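Local coordinates for protein putative nucleotide sugar epimerase/ dehydratase (Bordetella bronchiseptica, PDB 2Q1S) that binds NADH in a Rossmann fold and probably acts as a nucleotide-sugar epimerase or dehydratase in lipopolysaccharide O-antigen biosynthesis, at residues A[210-215]-A[258-263]; A[233-238]-A[294-299]. All blocks are in the same frame, centred on the assembly; numbering follows the deposited sequence. Where two conformers were deposited one is given.

Interaction 1: A[210-215]-A[258-263]. With NAI (1,4-dihydronicotinamide adenine dinucleotide), chain B.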
loop_
_atom_site.group_PDB
_atom_site.type_symbol
_atom_site.label_atom_id
_atom_site.label_comp_id
_atom_site.label_asym_id
_atom_site.label_seq_id
_atom_site.Cartn_x
_atom_site.Cartn_y
_atom_site.Cartn_z
ATOM N N ASN A 210 -14.541 10.223 12.757
ATOM C CA ASN A 210 -15.064 11.285 13.600
ATOM C C ASN A 210 -15.388 10.844 15.024
ATOM O O ASN A 210 -16.427 11.220 15.608
ATOM C CB ASN A 210 -16.231 11.955 12.883
ATOM C CG ASN A 210 -15.769 12.639 11.611
ATOM O OD1 ASN A 210 -14.856 13.478 11.651
ATOM N ND2 ASN A 210 -16.379 12.306 10.519
ATOM N N VAL A 211 -14.474 10.042 15.569
ATOM C CA VAL A 211 -14.501 9.684 16.999
ATOM C C VAL A 211 -14.181 10.908 17.864
ATOM O O VAL A 211 -13.362 11.763 17.499
ATOM C CB VAL A 211 -13.504 8.551 17.320
ATOM C CG1 VAL A 211 -13.803 7.986 18.713
ATOM C CG2 VAL A 211 -13.557 7.443 16.264
ATOM N N TYR A 212 -14.845 11.010 19.014
ATOM C CA TYR A 212 -14.509 12.086 19.943
ATOM C C TYR A 212 -14.787 11.553 21.361
ATOM O O TYR A 212 -15.538 10.574 21.529
ATOM C CB TYR A 212 -15.349 13.348 19.657
ATOM C CG TYR A 212 -16.784 13.146 20.046
ATOM C CD1 TYR A 212 -17.633 12.416 19.221
ATOM C CD2 TYR A 212 -17.267 13.600 21.284
ATOM C CE1 TYR A 212 -18.982 12.186 19.594
ATOM C CE2 TYR A 212 -18.578 13.382 21.676
ATOM C CZ TYR A 212 -19.444 12.675 20.834
ATOM O OH TYR A 212 -20.754 12.443 21.208
ATOM N N GLY A 213 -14.154 12.159 22.352
ATOM C CA GLY A 213 -14.475 11.834 23.733
ATOM C C GLY A 213 -13.323 12.015 24.710
ATOM O O GLY A 213 -12.270 12.569 24.370
ATOM N N PRO A 214 -13.524 11.546 25.953
ATOM C CA PRO A 214 -12.426 11.629 26.920
ATOM C C PRO A 214 -11.172 10.893 26.450
ATOM O O PRO A 214 -11.277 9.867 25.758
ATOM C CB PRO A 214 -13.000 10.945 28.171
ATOM C CG PRO A 214 -14.491 10.917 27.969
ATOM C CD PRO A 214 -14.734 10.897 26.498
ATOM N N GLY A 215 -10.005 11.414 26.807
ATOM C CA GLY A 215 -8.754 10.711 26.531
ATOM C C GLY A 215 -8.024 11.179 25.282
ATOM O O GLY A 215 -6.873 10.804 25.095
ATOM N N ARG A 258 -20.667 16.025 9.839
ATOM C CA ARG A 258 -19.944 14.791 10.132
ATOM C C ARG A 258 -20.791 13.814 10.939
ATOM O O ARG A 258 -21.717 14.226 11.647
ATOM C CB ARG A 258 -18.670 15.132 10.879
ATOM C CG ARG A 258 -17.769 16.074 10.085
ATOM C CD ARG A 258 -16.383 16.046 10.641
ATOM N NE ARG A 258 -15.617 17.219 10.230
ATOM C CZ ARG A 258 -14.339 17.411 10.533
ATOM N NH1 ARG A 258 -13.677 16.501 11.233
ATOM N NH2 ARG A 258 -13.725 18.509 10.131
ATOM N N ASP A 259 -20.474 12.520 10.825
ATOM C CA ASP A 259 -21.126 11.496 11.620
ATOM C C ASP A 259 -20.249 11.236 12.847
ATOM O O ASP A 259 -19.439 10.315 12.847
ATOM C CB ASP A 259 -21.307 10.229 10.758
ATOM C CG ASP A 259 -21.905 9.058 11.523
ATOM O OD1 ASP A 259 -21.738 9.003 12.761
ATOM O OD2 ASP A 259 -22.507 8.165 10.882
ATOM N N PHE A 260 -20.376 12.075 13.873
ATOM C CA PHE A 260 -19.553 11.906 15.072
ATOM C C PHE A 260 -19.998 10.652 15.812
ATOM O O PHE A 260 -21.195 10.312 15.817
ATOM C CB PHE A 260 -19.671 13.119 16.002
ATOM C CG PHE A 260 -19.117 14.386 15.413
ATOM C CD1 PHE A 260 -17.753 14.619 15.398
ATOM C CD2 PHE A 260 -19.972 15.346 14.852
ATOM C CE1 PHE A 260 -17.232 15.789 14.834
ATOM C CE2 PHE A 260 -19.461 16.512 14.286
ATOM C CZ PHE A 260 -18.084 16.734 14.281
ATOM N N ILE A 261 -19.034 9.985 16.444
ATOM C CA ILE A 261 -19.320 8.798 17.258
ATOM C C ILE A 261 -18.497 8.864 18.542
ATOM O O ILE A 261 -17.317 9.192 18.511
ATOM C CB ILE A 261 -19.071 7.465 16.485
ATOM C CG1 ILE A 261 -19.455 6.251 17.355
ATOM C CG2 ILE A 261 -17.617 7.396 15.930
ATOM C CD1 ILE A 261 -19.449 4.930 16.636
ATOM N N PHE A 262 -19.142 8.566 19.675
ATOM C CA PHE A 262 -18.480 8.697 20.975
ATOM C C PHE A 262 -17.506 7.542 21.175
ATOM O O PHE A 262 -17.814 6.402 20.814
ATOM C CB PHE A 262 -19.550 8.736 22.073
ATOM C CG PHE A 262 -19.027 8.996 23.462
ATOM C CD1 PHE A 262 -18.343 10.164 23.764
ATOM C CD2 PHE A 262 -19.249 8.057 24.483
ATOM C CE1 PHE A 262 -17.905 10.413 25.075
ATOM C CE2 PHE A 262 -18.789 8.292 25.803
ATOM C CZ PHE A 262 -18.098 9.460 26.086
ATOM N N VAL A 263 -16.375 7.824 21.808
ATOM C CA VAL A 263 -15.280 6.869 21.830
ATOM C C VAL A 263 -15.631 5.569 22.584
ATOM O O VAL A 263 -15.188 4.502 22.195
ATOM C CB VAL A 263 -13.990 7.512 22.419
ATOM C CG1 VAL A 263 -14.147 7.875 23.948
ATOM C CG2 VAL A 263 -12.774 6.645 22.163
HETATM P PA NAI B . -3.884 8.153 18.274
HETATM O O1A NAI B . -2.810 8.864 17.533
HETATM O O2A NAI B . -4.320 8.689 19.659
HETATM O O5B NAI B . -3.586 6.644 18.411
HETATM C C5B NAI B . -2.617 5.926 17.640
HETATM C C4B NAI B . -1.566 5.302 18.542
HETATM O O4B NAI B . -0.605 4.637 17.729
HETATM C C3B NAI B . -0.812 6.382 19.362
HETATM O O3B NAI B . -0.820 6.027 20.756
HETATM C C2B NAI B . 0.608 6.284 18.824
HETATM O O2B NAI B . 1.697 6.572 19.755
HETATM C C1B NAI B . 0.675 4.824 18.373
HETATM N N9A NAI B . 1.743 4.522 17.435
HETATM C C8A NAI B . 2.182 5.301 16.400
HETATM N N7A NAI B . 3.148 4.653 15.746
HETATM C C5A NAI B . 3.354 3.436 16.324
HETATM C C6A NAI B . 4.231 2.273 16.124
HETATM N N6A NAI B . 5.141 2.207 15.146
HETATM N N1A NAI B . 4.124 1.195 16.962
HETATM C C2A NAI B . 3.209 1.245 17.968
HETATM N N3A NAI B . 2.358 2.250 18.233
HETATM C C4A NAI B . 2.376 3.379 17.438
HETATM O O3 NAI B . -5.138 8.233 17.285
HETATM P PN NAI B . -6.600 7.533 17.412
HETATM O O1N NAI B . -7.614 8.471 16.984
HETATM O O2N NAI B . -6.615 6.834 18.747
HETATM O O5D NAI B . -6.453 6.338 16.300
HETATM C C5D NAI B . -6.590 4.949 16.647
HETATM C C4D NAI B . -6.868 4.186 15.350
HETATM O O4D NAI B . -8.121 4.585 14.848
HETATM C C3D NAI B . -5.890 4.544 14.230
HETATM O O3D NAI B . -5.569 3.328 13.541
HETATM C C2D NAI B . -6.653 5.502 13.367
HETATM O O2D NAI B . -6.171 5.482 11.996
HETATM C C1D NAI B . -8.053 4.964 13.458
HETATM N N1N NAI B . -9.075 5.936 13.171
HETATM C C2N NAI B . -9.395 6.952 14.038
HETATM C C3N NAI B . -10.407 7.859 13.740
HETATM C C7N NAI B . -10.766 9.003 14.684
HETATM O O7N NAI B . -11.678 9.748 14.367
HETATM N N7N NAI B . -10.058 9.098 15.838
HETATM C C4N NAI B . -11.170 7.708 12.551
HETATM C C5N NAI B . -10.837 6.620 11.693
HETATM C C6N NAI B . -9.816 5.741 12.049
#

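Interaction 2: A[233-238]-A[294-299]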
loop_
_atom_site.group_PDB
_atom_site.type_symbol
_atom_site.label_atom_id
_atom_site.label_comp_id
_atom_site.label_asym_id
_atom_site.label_seq_id
_atom_site.Cartn_x
_atom_site.Cartn_y
_atom_site.Cartn_z
ATOM N N ASN A 233 -8.166 17.644 16.250
ATOM C CA ASN A 233 -9.477 17.412 15.654
ATOM C C ASN A 233 -10.421 18.508 16.147
ATOM O O ASN A 233 -10.148 19.153 17.164
ATOM C CB ASN A 233 -9.986 16.039 16.098
ATOM C CG ASN A 233 -9.448 14.913 15.233
ATOM O OD1 ASN A 233 -9.671 14.895 14.016
ATOM N ND2 ASN A 233 -8.782 13.944 15.851
ATOM N N VAL A 234 -11.523 18.696 15.428
ATOM C CA VAL A 234 -12.419 19.822 15.662
ATOM C C VAL A 234 -13.039 19.789 17.065
ATOM O O VAL A 234 -13.088 20.812 17.739
ATOM C CB VAL A 234 -13.485 19.976 14.550
ATOM C CG1 VAL A 234 -14.379 18.720 14.440
ATOM C CG2 VAL A 234 -14.289 21.278 14.705
ATOM N N THR A 235 -13.502 18.614 17.499
ATOM C CA THR A 235 -14.155 18.553 18.821
ATOM C C THR A 235 -13.272 18.976 20.014
ATOM O O THR A 235 -13.652 19.891 20.752
ATOM C CB THR A 235 -14.850 17.194 19.052
ATOM O OG1 THR A 235 -15.726 16.929 17.946
ATOM C CG2 THR A 235 -15.653 17.174 20.355
ATOM N N PRO A 236 -12.107 18.318 20.223
ATOM C CA PRO A 236 -11.260 18.757 21.333
ATOM C C PRO A 236 -10.729 20.200 21.187
ATOM O O PRO A 236 -10.508 20.887 22.199
ATOM C CB PRO A 236 -10.139 17.717 21.364
ATOM C CG PRO A 236 -10.078 17.201 19.960
ATOM C CD PRO A 236 -11.527 17.146 19.552
ATOM N N THR A 237 -10.568 20.643 19.937
ATOM C CA THR A 237 -10.184 22.038 19.690
ATOM C C THR A 237 -11.264 22.982 20.178
ATOM O O THR A 237 -10.973 23.921 20.926
ATOM C CB THR A 237 -9.885 22.282 18.206
ATOM O OG1 THR A 237 -8.703 21.570 17.860
ATOM C CG2 THR A 237 -9.616 23.755 17.941
ATOM N N PHE A 238 -12.501 22.725 19.754
ATOM C CA PHE A 238 -13.633 23.567 20.156
ATOM C C PHE A 238 -13.877 23.542 21.659
ATOM O O PHE A 238 -14.154 24.586 22.249
ATOM C CB PHE A 238 -14.914 23.156 19.431
ATOM C CG PHE A 238 -15.011 23.641 18.013
ATOM C CD1 PHE A 238 -13.960 24.325 17.394
ATOM C CD2 PHE A 238 -16.186 23.432 17.305
ATOM C CE1 PHE A 238 -14.078 24.768 16.079
ATOM C CE2 PHE A 238 -16.311 23.854 15.984
ATOM C CZ PHE A 238 -15.256 24.531 15.367
ATOM N N ALA A 294 -21.465 23.745 12.758
ATOM C CA ALA A 294 -22.165 24.852 13.435
ATOM C C ALA A 294 -22.925 24.374 14.680
ATOM O O ALA A 294 -22.866 25.041 15.712
ATOM C CB ALA A 294 -23.093 25.598 12.488
ATOM N N ASP A 295 -23.608 23.223 14.577
ATOM C CA ASP A 295 -24.382 22.671 15.693
ATOM C C ASP A 295 -23.474 22.102 16.771
ATOM O O ASP A 295 -23.736 22.271 17.962
ATOM C CB ASP A 295 -25.386 21.619 15.222
ATOM C CG ASP A 295 -26.562 22.230 14.485
ATOM O OD1 ASP A 295 -26.723 23.473 14.527
ATOM O OD2 ASP A 295 -27.335 21.476 13.865
ATOM N N LEU A 296 -22.406 21.433 16.340
ATOM C CA LEU A 296 -21.341 21.037 17.275
ATOM C C LEU A 296 -20.875 22.234 18.124
ATOM O O LEU A 296 -20.914 22.194 19.368
ATOM C CB LEU A 296 -20.166 20.386 16.521
ATOM C CG LEU A 296 -19.028 19.805 17.377
ATOM C CD1 LEU A 296 -19.408 18.414 17.885
ATOM C CD2 LEU A 296 -17.708 19.727 16.581
ATOM N N ALA A 297 -20.479 23.319 17.453
ATOM C CA ALA A 297 -20.024 24.540 18.145
ATOM C C ALA A 297 -21.113 25.126 19.040
ATOM O O ALA A 297 -20.831 25.539 20.166
ATOM C CB ALA A 297 -19.532 25.573 17.138
ATOM N N THR A 298 -22.349 25.155 18.539
ATOM C CA THR A 298 -23.477 25.681 19.301
ATOM C C THR A 298 -23.618 24.926 20.628
ATOM O O THR A 298 -23.669 25.547 21.693
ATOM C CB THR A 298 -24.786 25.636 18.465
ATOM O OG1 THR A 298 -24.690 26.597 17.398
ATOM C CG2 THR A 298 -25.978 25.951 19.343
ATOM N N LYS A 299 -23.618 23.588 20.537
ATOM C CA LYS A 299 -23.770 22.683 21.688
ATOM C C LYS A 299 -22.632 22.835 22.701
ATOM O O LYS A 299 -22.867 22.938 23.897
ATOM C CB LYS A 299 -23.829 21.229 21.212
ATOM C CG LYS A 299 -25.159 20.829 20.575
ATOM C CD LYS A 299 -24.959 19.670 19.605
ATOM C CE LYS A 299 -26.252 18.933 19.282
ATOM N NZ LYS A 299 -27.354 19.747 18.736
#

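Interaction 1: A[210-215]-A[258-263]
V211 and I261 sit side by side where strands 203-212 and 257-262 run parallel in the central sheet of a Rossmann-type, extended short-chain dehydrogenase fold, and Y212 and F262 form the next bridge. I261 N donates to N210 O at 3.0 Å, approaching from above the carbonyl plane, and Y212 N returns a bond to I261 O at 3.1 Å. A weaker bond from V263 N to Y212 O closes the ladder as the second strand passes into helix 263-276.

The tight part lies around Y212 and F262. The tyrosine's CG stands between its backbone N and carbonyl carbon (chi1 71°), which brings the ring back over the neighbouring strand: CD1 comes 3.3 Å from I261 O, and CA of F262 makes an off-centre CH-pi contact with the ring. The two aromatic planes lie obliquely, 59° apart. P214 CD rests 3.5 Å from F262 CE1, with helix 343-356 packing against both residues. G213 holds a backbone conformation (phi 151°) that residues with a CB rarely adopt, and its lack of a side chain lets V263 and F262 come close. On the face with V211 and I261, beta-branched side chains fit the extended backbone; V211 CG1 lies against V263 CB, while CG2 reaches the carboxamide of NADH.

The solvent side is at N210 and R258, both partly exposed, where the side chains cross at about a right angle and R258 NH1 donates to N210 OD1 at 3.3 Å, close to the guanidinium plane. Both belong to a UDP site seen in another structure of this protein; no UDP is bound to this chain here. The NADH carboxamide is read by the backbone: V211 N donates to its O7N at 3.1 Å.

Interaction 2: A[233-238]-A[294-299]
Helix packing beside the central sheet of the extended short-chain dehydrogenase fold brings V234, T235 and F238, in the first turns of helix 234-243, against L296 and A297 of helix 293-304. The short segments run roughly parallel, their axes 10.5 Å apart at closest and crossing at -33°, and no hydrogen bond passes between them. The contact is modest and almost wholly apolar.

L296 carries most of it. Its CG lies anti to the backbone N (chi1 -175°), extending the isobutyl group toward helix 234-243 so that CD2 meets three residues there. V234 comes to it tip to tip, CG1 to CD2 at 4.1 Å. T235 instead lies across the leucine, its OG1 3.7 Å from CD2, a van der Waals approach of a hydroxyl to a methyl. A branched leucine suits this place because one terminal methyl can touch V234, T235 and F238, which lie on one side of the opposing helix.

F238, one turn beyond V234, adds a broad aromatic ring. It meets both L296 CD2 and A297 CB obliquely, and within its own helix V234 CG2 lies over one ring face, 3.4 Å above the plane and toward the rim. The small A297 lets the ring approach, F238 CE2 to A297 CB 3.8 Å, and CA of F238 and CA of A297 are 6.8 Å apart. I293 and I300 of helix 293-304 also touch the phenyl ring.

Each helix has a threonine whose hydroxyl turns back to its own backbone: T237 OG1 bonds N233 O, which also accepts from T237 N. In the other helix T298 repeats this, OG1 and N reaching A294 O from opposite faces of its carbonyl plane, each at 2.9 Å.

Interactions 1 and 2 are neighbouring layers, their centres 11 Å apart, and their segments alternate along the chain: strand 203-212 leads to helix 234-243, which precedes strand 257-262. F260 joins them, its CE1 lying 3.6 Å from T235 OG1 and its CZ 3.8 Å from L296 CD2, so one ring touches both helices. Y212 CB packs on T235 CG2, at 3.9 Å. The 210-215/258-263 pair meets NADH directly, whereas the side chain of T235 is about 9 Å from the cofactor. Toward the UDP site seen in another structure of this protein, V234 CG1 lies 4.0 Å from R258 NH1, and F238 is about 4 Å from P249, side chain to side chain.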